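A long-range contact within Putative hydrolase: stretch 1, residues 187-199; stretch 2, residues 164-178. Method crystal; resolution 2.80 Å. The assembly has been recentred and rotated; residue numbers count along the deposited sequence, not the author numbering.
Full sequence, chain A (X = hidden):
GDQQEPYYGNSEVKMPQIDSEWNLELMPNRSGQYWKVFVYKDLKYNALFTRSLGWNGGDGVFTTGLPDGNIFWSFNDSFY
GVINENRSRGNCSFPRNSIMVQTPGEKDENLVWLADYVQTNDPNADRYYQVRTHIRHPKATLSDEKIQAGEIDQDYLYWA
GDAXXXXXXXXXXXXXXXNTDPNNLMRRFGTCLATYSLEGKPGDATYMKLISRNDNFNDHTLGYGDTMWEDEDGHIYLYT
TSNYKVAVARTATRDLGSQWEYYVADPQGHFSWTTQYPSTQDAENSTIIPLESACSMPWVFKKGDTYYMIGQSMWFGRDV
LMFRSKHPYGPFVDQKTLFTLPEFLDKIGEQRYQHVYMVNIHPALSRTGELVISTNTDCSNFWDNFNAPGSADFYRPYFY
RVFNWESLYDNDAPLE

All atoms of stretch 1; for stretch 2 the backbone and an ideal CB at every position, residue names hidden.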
ATOM      1  N   ARG A 187       3.352 -16.516   5.368  1.00 46.08           N
ATOM      2  CA  ARG A 187       2.159 -17.265   4.966  1.00 45.37           C
ATOM      3  C   ARG A 187       0.860 -16.568   5.438  1.00 50.43           C
ATOM      4  O   ARG A 187       0.581 -16.518   6.644  1.00 50.72           O
ATOM      5  CB  ARG A 187       2.235 -18.694   5.526  1.00 41.69           C
ATOM      6  CG  ARG A 187       1.093 -19.612   5.135  1.00 45.26           C
ATOM      7  CD  ARG A 187       1.224 -20.963   5.803  1.00 47.36           C
ATOM      8  NE  ARG A 187       0.866 -20.916   7.226  1.00 58.02           N
ATOM      9  CZ  ARG A 187      -0.380 -20.913   7.716  1.00 74.67           C
ATOM     10  NH1 ARG A 187      -1.430 -20.949   6.894  1.00 60.97           N
ATOM     11  NH2 ARG A 187      -0.585 -20.868   9.029  1.00 63.59           N
ATOM     12  N   ARG A 188       0.056 -16.051   4.476  1.00 46.39           N
ATOM     13  CA  ARG A 188      -1.257 -15.451   4.773  1.00 45.56           C
ATOM     14  C   ARG A 188      -2.170 -16.547   5.255  1.00 51.34           C
ATOM     15  O   ARG A 188      -2.243 -17.594   4.605  1.00 53.08           O
ATOM     16  CB  ARG A 188      -1.850 -14.790   3.512  1.00 43.23           C
ATOM     17  CG  ARG A 188      -3.195 -14.092   3.695  1.00 43.86           C
ATOM     18  CD  ARG A 188      -3.071 -12.867   4.569  1.00 45.04           C
ATOM     19  NE  ARG A 188      -4.337 -12.151   4.709  1.00 50.48           N
ATOM     20  CZ  ARG A 188      -4.790 -11.199   3.898  1.00 59.54           C
ATOM     21  NH1 ARG A 188      -4.077 -10.816   2.845  1.00 49.72           N
ATOM     22  NH2 ARG A 188      -5.963 -10.621   4.132  1.00 44.52           N
ATOM     23  N   PHE A 189      -2.819 -16.362   6.406  1.00 47.76           N
ATOM     24  CA  PHE A 189      -3.689 -17.401   6.960  1.00 47.98           C
ATOM     25  C   PHE A 189      -5.014 -16.889   7.491  1.00 53.82           C
ATOM     26  O   PHE A 189      -5.748 -17.680   8.079  1.00 56.45           O
ATOM     27  CB  PHE A 189      -2.940 -18.164   8.071  1.00 49.27           C
ATOM     28  CG  PHE A 189      -2.743 -17.462   9.396  1.00 49.36           C
ATOM     29  CD1 PHE A 189      -1.639 -16.648   9.611  1.00 51.00           C
ATOM     30  CD2 PHE A 189      -3.565 -17.740  10.475  1.00 51.24           C
ATOM     31  CE1 PHE A 189      -1.405 -16.076  10.868  1.00 51.04           C
ATOM     32  CE2 PHE A 189      -3.345 -17.141  11.719  1.00 53.09           C
ATOM     33  CZ  PHE A 189      -2.271 -16.308  11.904  1.00 49.80           C
ATOM     34  N   GLY A 190      -5.367 -15.637   7.232  1.00 49.35           N
ATOM     35  CA  GLY A 190      -6.630 -15.103   7.718  1.00 49.96           C
ATOM     36  C   GLY A 190      -6.701 -13.606   7.618  1.00 53.87           C
ATOM     37  O   GLY A 190      -5.731 -12.972   7.200  1.00 52.56           O
ATOM     38  N   THR A 191      -7.860 -13.032   7.995  1.00 51.19           N
ATOM     39  CA  THR A 191      -8.093 -11.584   7.966  1.00 50.12           C
ATOM     40  C   THR A 191      -8.838 -11.149   9.213  1.00 54.75           C
ATOM     41  O   THR A 191      -9.608 -11.925   9.785  1.00 55.12           O
ATOM     42  CB  THR A 191      -8.892 -11.173   6.710  1.00 54.51           C
ATOM     43  OG1 THR A 191      -8.187 -11.603   5.543  1.00 57.91           O
ATOM     44  CG2 THR A 191      -9.146  -9.670   6.635  1.00 47.87           C
ATOM     45  N   CYS A 192      -8.616  -9.890   9.616  1.00 50.73           N
ATOM     46  CA  CYS A 192      -9.298  -9.267  10.732  1.00 50.88           C
ATOM     47  C   CYS A 192     -10.003  -8.055  10.225  1.00 52.95           C
ATOM     48  O   CYS A 192      -9.397  -7.321   9.460  1.00 51.84           O
ATOM     49  CB  CYS A 192      -8.301  -8.904  11.819  1.00 50.78           C
ATOM     50  SG  CYS A 192      -8.915  -7.684  13.012  1.00 55.63           S
ATOM     51  N   LEU A 193     -11.260  -7.815  10.644  1.00 49.43           N
ATOM     52  CA  LEU A 193     -11.986  -6.608  10.256  1.00 49.59           C
ATOM     53  C   LEU A 193     -11.950  -5.659  11.434  1.00 54.95           C
ATOM     54  O   LEU A 193     -12.602  -5.919  12.447  1.00 55.79           O
ATOM     55  CB  LEU A 193     -13.433  -6.913   9.830  1.00 50.97           C
ATOM     56  CG  LEU A 193     -14.318  -5.691   9.455  1.00 55.30           C
ATOM     57  CD1 LEU A 193     -13.674  -4.857   8.382  1.00 54.14           C
ATOM     58  CD2 LEU A 193     -15.694  -6.132   8.980  1.00 56.83           C
ATOM     59  N   ALA A 194     -11.164  -4.570  11.309  1.00 51.02           N
ATOM     60  CA  ALA A 194     -11.001  -3.543  12.342  1.00 51.08           C
ATOM     61  C   ALA A 194     -11.859  -2.329  12.006  1.00 56.89           C
ATOM     62  O   ALA A 194     -11.855  -1.903  10.853  1.00 56.84           O
ATOM     63  CB  ALA A 194      -9.539  -3.130  12.426  1.00 50.34           C
ATOM     64  N   THR A 195     -12.600  -1.776  12.985  1.00 54.56           N
ATOM     65  CA  THR A 195     -13.440  -0.578  12.766  1.00 55.07           C
ATOM     66  C   THR A 195     -12.851   0.561  13.594  1.00 58.55           C
ATOM     67  O   THR A 195     -12.652   0.387  14.798  1.00 59.32           O
ATOM     68  CB  THR A 195     -14.910  -0.862  13.111  1.00 59.30           C
ATOM     69  OG1 THR A 195     -15.385  -1.912  12.269  1.00 56.95           O
ATOM     70  CG2 THR A 195     -15.799   0.362  12.924  1.00 57.01           C
ATOM     71  N   TYR A 196     -12.558   1.711  12.954  1.00 53.00           N
ATOM     72  CA  TYR A 196     -11.952   2.865  13.609  1.00 52.44           C
ATOM     73  C   TYR A 196     -12.931   4.060  13.700  1.00 59.24           C
ATOM     74  O   TYR A 196     -13.683   4.318  12.756  1.00 59.90           O
ATOM     75  CB  TYR A 196     -10.697   3.286  12.829  1.00 51.82           C
ATOM     76  CG  TYR A 196      -9.578   2.272  12.885  1.00 52.02           C
ATOM     77  CD1 TYR A 196      -8.655   2.280  13.927  1.00 52.08           C
ATOM     78  CD2 TYR A 196      -9.454   1.288  11.913  1.00 53.19           C
ATOM     79  CE1 TYR A 196      -7.641   1.329  14.002  1.00 51.58           C
ATOM     80  CE2 TYR A 196      -8.430   0.346  11.964  1.00 52.91           C
ATOM     81  CZ  TYR A 196      -7.530   0.360  13.016  1.00 59.53           C
ATOM     82  OH  TYR A 196      -6.541  -0.601  13.054  1.00 61.12           O
ATOM     83  N   SER A 197     -12.889   4.813  14.811  1.00 56.41           N
ATOM     84  CA  SER A 197     -13.744   5.992  14.966  1.00 57.65           C
ATOM     85  C   SER A 197     -13.133   7.184  14.256  1.00 62.11           C
ATOM     86  O   SER A 197     -11.906   7.290  14.172  1.00 60.65           O
ATOM     87  CB  SER A 197     -13.947   6.330  16.435  1.00 62.18           C
ATOM     88  OG  SER A 197     -14.637   7.556  16.597  1.00 74.26           O
ATOM     89  N   LEU A 198     -13.994   8.106  13.779  1.00 59.86           N
ATOM     90  CA  LEU A 198     -13.581   9.346  13.109  1.00 59.21           C
ATOM     91  C   LEU A 198     -14.108  10.556  13.904  1.00 65.08           C
ATOM     92  O   LEU A 198     -14.237  11.658  13.365  1.00 66.01           O
ATOM     93  CB  LEU A 198     -14.104   9.360  11.655  1.00 58.87           C
ATOM     94  CG  LEU A 198     -13.675   8.174  10.777  1.00 61.12           C
ATOM     95  CD1 LEU A 198     -14.366   8.216   9.425  1.00 62.23           C
ATOM     96  CD2 LEU A 198     -12.188   8.148  10.578  1.00 58.47           C
ATOM     97  N   GLU A 199     -14.365  10.342  15.201  1.00 62.36           N
ATOM     98  CA  GLU A 199     -14.876  11.335  16.139  1.00 64.07           C
ATOM     99  C   GLU A 199     -13.677  12.077  16.749  1.00 68.46           C
ATOM    100  O   GLU A 199     -12.766  11.435  17.268  1.00 67.36           O
ATOM    101  CB  GLU A 199     -15.701  10.602  17.226  1.00 66.38           C
ATOM    102  CG  GLU A 199     -16.274  11.464  18.342  1.00 81.19           C
ATOM    103  CD  GLU A 199     -16.568  10.730  19.641  1.00108.66           C
ATOM    104  OE1 GLU A 199     -16.241   9.523  19.752  1.00108.54           O
ATOM    105  OE2 GLU A 199     -17.103  11.381  20.568  1.00102.52           O
ATOM    106  N   UNK A 164     -12.122   1.303   3.844  1.00 52.32           N
ATOM    107  CA  UNK A 164     -13.222   2.112   3.309  1.00 53.56           C
ATOM    108  C   UNK A 164     -13.930   2.820   4.440  1.00 59.91           C
ATOM    109  O   UNK A 164     -13.772   2.437   5.603  1.00 59.62           O
ATOM    110  CB  UNK A 164     -14.210   1.250   2.520  1.00 53.56           C
ATOM    111  N   UNK A 165     -14.744   3.834   4.089  1.00 57.35           N
ATOM    112  CA  UNK A 165     -15.564   4.572   5.040  1.00 58.00           C
ATOM    113  C   UNK A 165     -17.001   4.071   4.913  1.00 62.73           C
ATOM    114  O   UNK A 165     -17.532   3.955   3.801  1.00 62.19           O
ATOM    115  CB  UNK A 165     -15.478   6.080   4.798  1.00 58.00           C
ATOM    116  N   UNK A 166     -17.610   3.744   6.050  1.00 60.50           N
ATOM    117  CA  UNK A 166     -18.995   3.293   6.125  1.00 62.10           C
ATOM    118  C   UNK A 166     -19.575   3.795   7.449  1.00 67.74           C
ATOM    119  O   UNK A 166     -18.989   3.513   8.499  1.00 67.03           O
ATOM    120  CB  UNK A 166     -19.095   1.770   6.013  1.00 62.10           C
ATOM    121  N   UNK A 167     -20.688   4.583   7.394  1.00 65.68           N
ATOM    122  CA  UNK A 167     -21.385   5.159   8.557  1.00 67.10           C
ATOM    123  C   UNK A 167     -20.419   5.984   9.433  1.00 69.59           C
ATOM    124  O   UNK A 167     -20.326   5.758  10.644  1.00 69.27           O
ATOM    125  CB  UNK A 167     -22.028   4.048   9.390  1.00 67.10           C
ATOM    126  N   UNK A 168     -19.713   6.951   8.797  1.00 64.97           N
ATOM    127  CA  UNK A 168     -18.710   7.844   9.420  1.00 64.11           C
ATOM    128  C   UNK A 168     -17.765   7.058  10.367  1.00 66.09           C
ATOM    129  O   UNK A 168     -17.560   7.416  11.540  1.00 66.70           O
ATOM    130  CB  UNK A 168     -19.413   8.960  10.195  1.00 64.11           C
ATOM    131  N   UNK A 169     -17.236   5.955   9.838  1.00 59.16           N
ATOM    132  CA  UNK A 169     -16.308   5.060  10.522  1.00 56.55           C
ATOM    133  C   UNK A 169     -15.484   4.400   9.478  1.00 58.22           C
ATOM    134  O   UNK A 169     -16.033   4.058   8.425  1.00 59.09           O
ATOM    135  CB  UNK A 169     -17.026   4.027  11.393  1.00 56.55           C
ATOM    136  N   UNK A 170     -14.186   4.202   9.729  1.00 50.77           N
ATOM    137  CA  UNK A 170     -13.338   3.545   8.750  1.00 47.90           C
ATOM    138  C   UNK A 170     -13.204   2.067   9.094  1.00 53.33           C
ATOM    139  O   UNK A 170     -12.721   1.719  10.177  1.00 53.19           O
ATOM    140  CB  UNK A 170     -11.963   4.213   8.687  1.00 47.90           C
ATOM    141  N   UNK A 171     -13.631   1.206   8.154  1.00 49.83           N
ATOM    142  CA  UNK A 171     -13.535  -0.247   8.258  1.00 48.72           C
ATOM    143  C   UNK A 171     -12.309  -0.658   7.497  1.00 49.65           C
ATOM    144  O   UNK A 171     -12.194  -0.307   6.317  1.00 49.22           O
ATOM    145  CB  UNK A 171     -14.785  -0.951   7.725  1.00 48.72           C
ATOM    146  N   UNK A 172     -11.381  -1.368   8.149  1.00 43.93           N
ATOM    147  CA  UNK A 172     -10.122  -1.784   7.544  1.00 41.18           C
ATOM    148  C   UNK A 172      -9.873  -3.273   7.699  1.00 46.87           C
ATOM    149  O   UNK A 172     -10.198  -3.841   8.746  1.00 48.47           O
ATOM    150  CB  UNK A 172      -8.960  -1.001   8.159  1.00 41.18           C
ATOM    151  N   UNK A 173      -9.216  -3.886   6.694  1.00 42.46           N
ATOM    152  CA  UNK A 173      -8.803  -5.282   6.765  1.00 42.60           C
ATOM    153  C   UNK A 173      -7.319  -5.373   7.146  1.00 48.28           C
ATOM    154  O   UNK A 173      -6.483  -4.665   6.581  1.00 47.98           O
ATOM    155  CB  UNK A 173      -9.061  -5.986   5.431  1.00 42.60           C
ATOM    156  N   UNK A 174      -7.002  -6.263   8.073  1.00 45.39           N
ATOM    157  CA  UNK A 174      -5.653  -6.554   8.507  1.00 44.75           C
ATOM    158  C   UNK A 174      -5.402  -8.037   8.160  1.00 49.53           C
ATOM    159  O   UNK A 174      -6.162  -8.897   8.606  1.00 50.20           O
ATOM    160  CB  UNK A 174      -5.465  -6.267   9.998  1.00 44.75           C
ATOM    161  N   UNK A 175      -4.391  -8.312   7.341  1.00 45.27           N
ATOM    162  CA  UNK A 175      -4.063  -9.664   6.908  1.00 45.05           C
ATOM    163  C   UNK A 175      -3.189 -10.396   7.899  1.00 48.86           C
ATOM    164  O   UNK A 175      -2.109  -9.904   8.225  1.00 48.21           O
ATOM    165  CB  UNK A 175      -3.368  -9.625   5.546  1.00 45.05           C
ATOM    166  N   UNK A 176      -3.655 -11.573   8.399  1.00 45.34           N
ATOM    167  CA  UNK A 176      -2.924 -12.392   9.382  1.00 44.51           C
ATOM    168  C   UNK A 176      -1.780 -13.104   8.706  1.00 48.70           C
ATOM    169  O   UNK A 176      -2.025 -13.802   7.736  1.00 49.81           O
ATOM    170  CB  UNK A 176      -3.849 -13.406  10.057  1.00 44.51           C
ATOM    171  N   UNK A 177      -0.531 -12.933   9.189  1.00 43.90           N
ATOM    172  CA  UNK A 177       0.661 -13.527   8.557  1.00 42.01           C
ATOM    173  C   UNK A 177       1.407 -14.444   9.526  1.00 46.70           C
ATOM    174  O   UNK A 177       1.701 -14.026  10.640  1.00 45.54           O
ATOM    175  CB  UNK A 177       1.601 -12.429   8.056  1.00 42.01           C
ATOM    176  N   UNK A 178       1.706 -15.697   9.089  1.00 45.44           N
ATOM    177  CA  UNK A 178       2.430 -16.708   9.875  1.00 46.55           C
ATOM    178  C   UNK A 178       3.894 -16.808   9.412  1.00 51.07           C
ATOM    179  O   UNK A 178       4.149 -17.192   8.260  1.00 50.90           O
ATOM    180  CB  UNK A 178       1.743 -18.070   9.754  1.00 46.55           C
TER

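From about 169 to 178, stretch 2 forms a strand antiparallel to the one that begins at Arg187, and its CA-to-CB bonds alternate between the two faces of the sheet.

Positions 164, 166 and 167 have an ideal CB with nothing of stretch 1 within 5.5 Å, and stretch 1 sets no preference; the first two are Thr164 and Tyr166. The positive phi and psi of 167 and 168 (55/54 and 44/50) describe a tight turn, where asparagine, aspartate or glycine is at ease; 167 is Asn167. At 165 and 168 the ideal CB lies 5.2 Å from Leu198 CD1. An aliphatic chain would suit 165, and Ile165 brings CG2 to 4.1 Å from Leu198 CD1. At 168 the left-handed backbone weighs more, and Asn168 fits it, with OD1 4.1 Å from Leu198 CD1.

Position 169 points to the same face as Thr195, whose CG2 is 4.2 Å from the ideal CB. Many medium or long side chains would fit; Gln169 places OE1 3.5 Å from Thr195 CG2.

At 170 the CB shares a face with the Tyr196 ring and lies 4.4 Å from Leu198 CD2, favouring a flexible apolar chain. The residue is Met170, as selenomethionine, with CE 3.4 Å from Tyr196 CD2. Its backbone N and O both hydrogen-bond to Tyr196.

Position 171 lies beside Leu193 and Thr195, and either an aliphatic or a long polar chain is plausible. Gln171 sets CB 4.1 Å from Leu193 CD1, while its side-chain OE1 and NE2 are hydrogen-bonded elsewhere in the structure.

The ideal CB of 172 is 4.1 Å from Tyr196 CE2, at the ring edge, so an apolar residue is expected. Met172, also selenomethionine, packs its CB there, but the end of the chain leads away.

Position 173 faces Thr191 CG2, 3.9 Å from the ideal CB, with Leu193 nearby. Leucine, isoleucine or valine would serve; Leu173 reaches Thr191 CG2 (3.7 Å) and Leu193 CD1 (4.0 Å) with CD2.

At 174, small Ala194 and Cys192 leave room for a large side chain, and Tyr196 OH offers a polar partner within its reach. Trp174 meets both opportunities: NE1 donates a hydrogen bond to Tyr196 OH (2.9 Å), and CD1 lies 3.6 Å from Ala194 CB.

Position 175 is the most restrictive. Its ideal CB would be 2.7 Å from Arg188 CZ, a clash, which points to glycine. Gly175 allows the guanidinium to lie with one face over its CA, 3.3 Å from Arg188 NE.

At 176 the ideal CB is only 3.4 Å from Gly190 O and 3.7 Å from Phe189 CE1, so a small residue fits best. Ala176 sets its CB over the face of the Phe189 ring, 3.8 Å from the centroid, in a CH-pi contact.

Position 177 meets mainly backbone, its CB 4.4 Å from Arg187 O, and a beta-branched residue suits the extended strand: Val177.

Finally, 178 shares a face with Arg187, whose guanidinium invites an acid, aspartate or glutamate. Asp178 answers with a salt bridge, OD2 to Arg187 NH2 at 2.8 Å.

Stretch 2, residues 164-178: TIYNNQMQMLWGAVD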
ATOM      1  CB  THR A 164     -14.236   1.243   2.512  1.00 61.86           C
ATOM      2  OG1 THR A 164     -15.215   2.090   1.903  1.00 71.13           O
ATOM      3  CG2 THR A 164     -14.936   0.171   3.378  1.00 56.96           C
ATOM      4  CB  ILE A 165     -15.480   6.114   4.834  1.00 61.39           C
ATOM      5  CG1 ILE A 165     -14.009   6.611   4.635  1.00 60.26           C
ATOM      6  CG2 ILE A 165     -16.154   6.842   5.991  1.00 62.16           C
ATOM      7  CD1 ILE A 165     -13.112   6.462   5.822  1.00 66.99           C
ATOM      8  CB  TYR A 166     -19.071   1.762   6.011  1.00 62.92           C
ATOM      9  CG  TYR A 166     -20.484   1.217   6.072  1.00 67.28           C
ATOM     10  CD1 TYR A 166     -21.376   1.421   5.026  1.00 70.66           C
ATOM     11  CD2 TYR A 166     -20.933   0.514   7.183  1.00 68.97           C
ATOM     12  CE1 TYR A 166     -22.684   0.932   5.082  1.00 73.30           C
ATOM     13  CE2 TYR A 166     -22.243   0.039   7.261  1.00 72.00           C
ATOM     14  CZ  TYR A 166     -23.124   0.265   6.215  1.00 80.68           C
ATOM     15  OH  TYR A 166     -24.411  -0.242   6.256  1.00 83.79           O
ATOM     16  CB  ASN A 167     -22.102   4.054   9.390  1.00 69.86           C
ATOM     17  CG  ASN A 167     -23.424   3.577   8.815  1.00 97.83           C
ATOM     18  OD1 ASN A 167     -23.922   4.069   7.784  1.00 90.42           O
ATOM     19  ND2 ASN A 167     -24.052   2.631   9.509  1.00 91.91           N
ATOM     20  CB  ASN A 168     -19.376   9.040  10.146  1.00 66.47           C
ATOM     21  CG  ASN A 168     -18.418  10.219  10.379  1.00 76.99           C
ATOM     22  OD1 ASN A 168     -17.678  10.655   9.464  1.00 71.30           O
ATOM     23  ND2 ASN A 168     -18.403  10.768  11.602  1.00 56.41           N
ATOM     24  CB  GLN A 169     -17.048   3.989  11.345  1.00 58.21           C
ATOM     25  CG  GLN A 169     -17.707   4.503  12.603  1.00 64.09           C
ATOM     26  CD  GLN A 169     -18.267   3.387  13.436  1.00 75.16           C
ATOM     27  OE1 GLN A 169     -18.648   2.317  12.933  1.00 68.40           O
ATOM     28  NE2 GLN A 169     -18.380   3.630  14.729  1.00 67.66           N
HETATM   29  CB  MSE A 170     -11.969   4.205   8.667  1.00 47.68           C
HETATM   30  CG  MSE A 170     -11.134   3.704   7.496  1.00 51.42           C
HETATM   31 SE   MSE A 170      -9.317   4.236   7.674  0.75 55.64          SE
HETATM   32  CE  MSE A 170      -8.840   3.033   9.070  1.00 51.38           C
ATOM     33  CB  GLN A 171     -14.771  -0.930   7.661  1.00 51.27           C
ATOM     34  CG  GLN A 171     -16.093  -0.326   8.061  1.00 60.07           C
ATOM     35  CD  GLN A 171     -17.186  -1.102   7.399  1.00 78.18           C
ATOM     36  OE1 GLN A 171     -17.369  -1.014   6.179  1.00 74.31           O
ATOM     37  NE2 GLN A 171     -17.888  -1.939   8.151  1.00 69.72           N
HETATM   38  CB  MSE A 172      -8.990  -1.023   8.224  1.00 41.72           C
HETATM   39  CG  MSE A 172      -7.601  -1.548   7.861  1.00 46.14           C
HETATM   40 SE   MSE A 172      -6.241  -0.339   8.301  0.75 51.06          SE
HETATM   41  CE  MSE A 172      -5.069  -0.807   6.924  1.00 47.08           C
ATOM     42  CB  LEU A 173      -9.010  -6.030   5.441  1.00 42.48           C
ATOM     43  CG  LEU A 173     -10.382  -6.087   4.849  1.00 48.24           C
ATOM     44  CD1 LEU A 173     -10.340  -6.783   3.541  1.00 48.42           C
ATOM     45  CD2 LEU A 173     -11.374  -6.794   5.752  1.00 51.53           C
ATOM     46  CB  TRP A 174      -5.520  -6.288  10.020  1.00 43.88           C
ATOM     47  CG  TRP A 174      -5.444  -4.845  10.409  1.00 44.83           C
ATOM     48  CD1 TRP A 174      -6.408  -4.118  11.035  1.00 48.76           C
ATOM     49  CD2 TRP A 174      -4.316  -3.972  10.253  1.00 43.92           C
ATOM     50  NE1 TRP A 174      -5.957  -2.837  11.273  1.00 48.34           N
ATOM     51  CE2 TRP A 174      -4.682  -2.714  10.778  1.00 48.91           C
ATOM     52  CE3 TRP A 174      -3.034  -4.125   9.704  1.00 44.29           C
ATOM     53  CZ2 TRP A 174      -3.809  -1.606  10.758  1.00 48.00           C
ATOM     54  CZ3 TRP A 174      -2.162  -3.041   9.711  1.00 45.46           C
ATOM     55  CH2 TRP A 174      -2.567  -1.787  10.192  1.00 46.56           C
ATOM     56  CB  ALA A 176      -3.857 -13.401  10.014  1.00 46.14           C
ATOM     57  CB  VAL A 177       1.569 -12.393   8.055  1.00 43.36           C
ATOM     58  CG1 VAL A 177       2.804 -12.940   7.348  1.00 42.39           C
ATOM     59  CG2 VAL A 177       0.781 -11.461   7.139  1.00 42.87           C
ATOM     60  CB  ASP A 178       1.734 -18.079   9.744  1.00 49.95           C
ATOM     61  CG  ASP A 178       2.272 -19.178  10.643  1.00 64.83           C
ATOM     62  OD1 ASP A 178       3.284 -18.934  11.349  1.00 65.73           O
ATOM     63  OD2 ASP A 178       1.638 -20.257  10.701  1.00 72.09           O
TER
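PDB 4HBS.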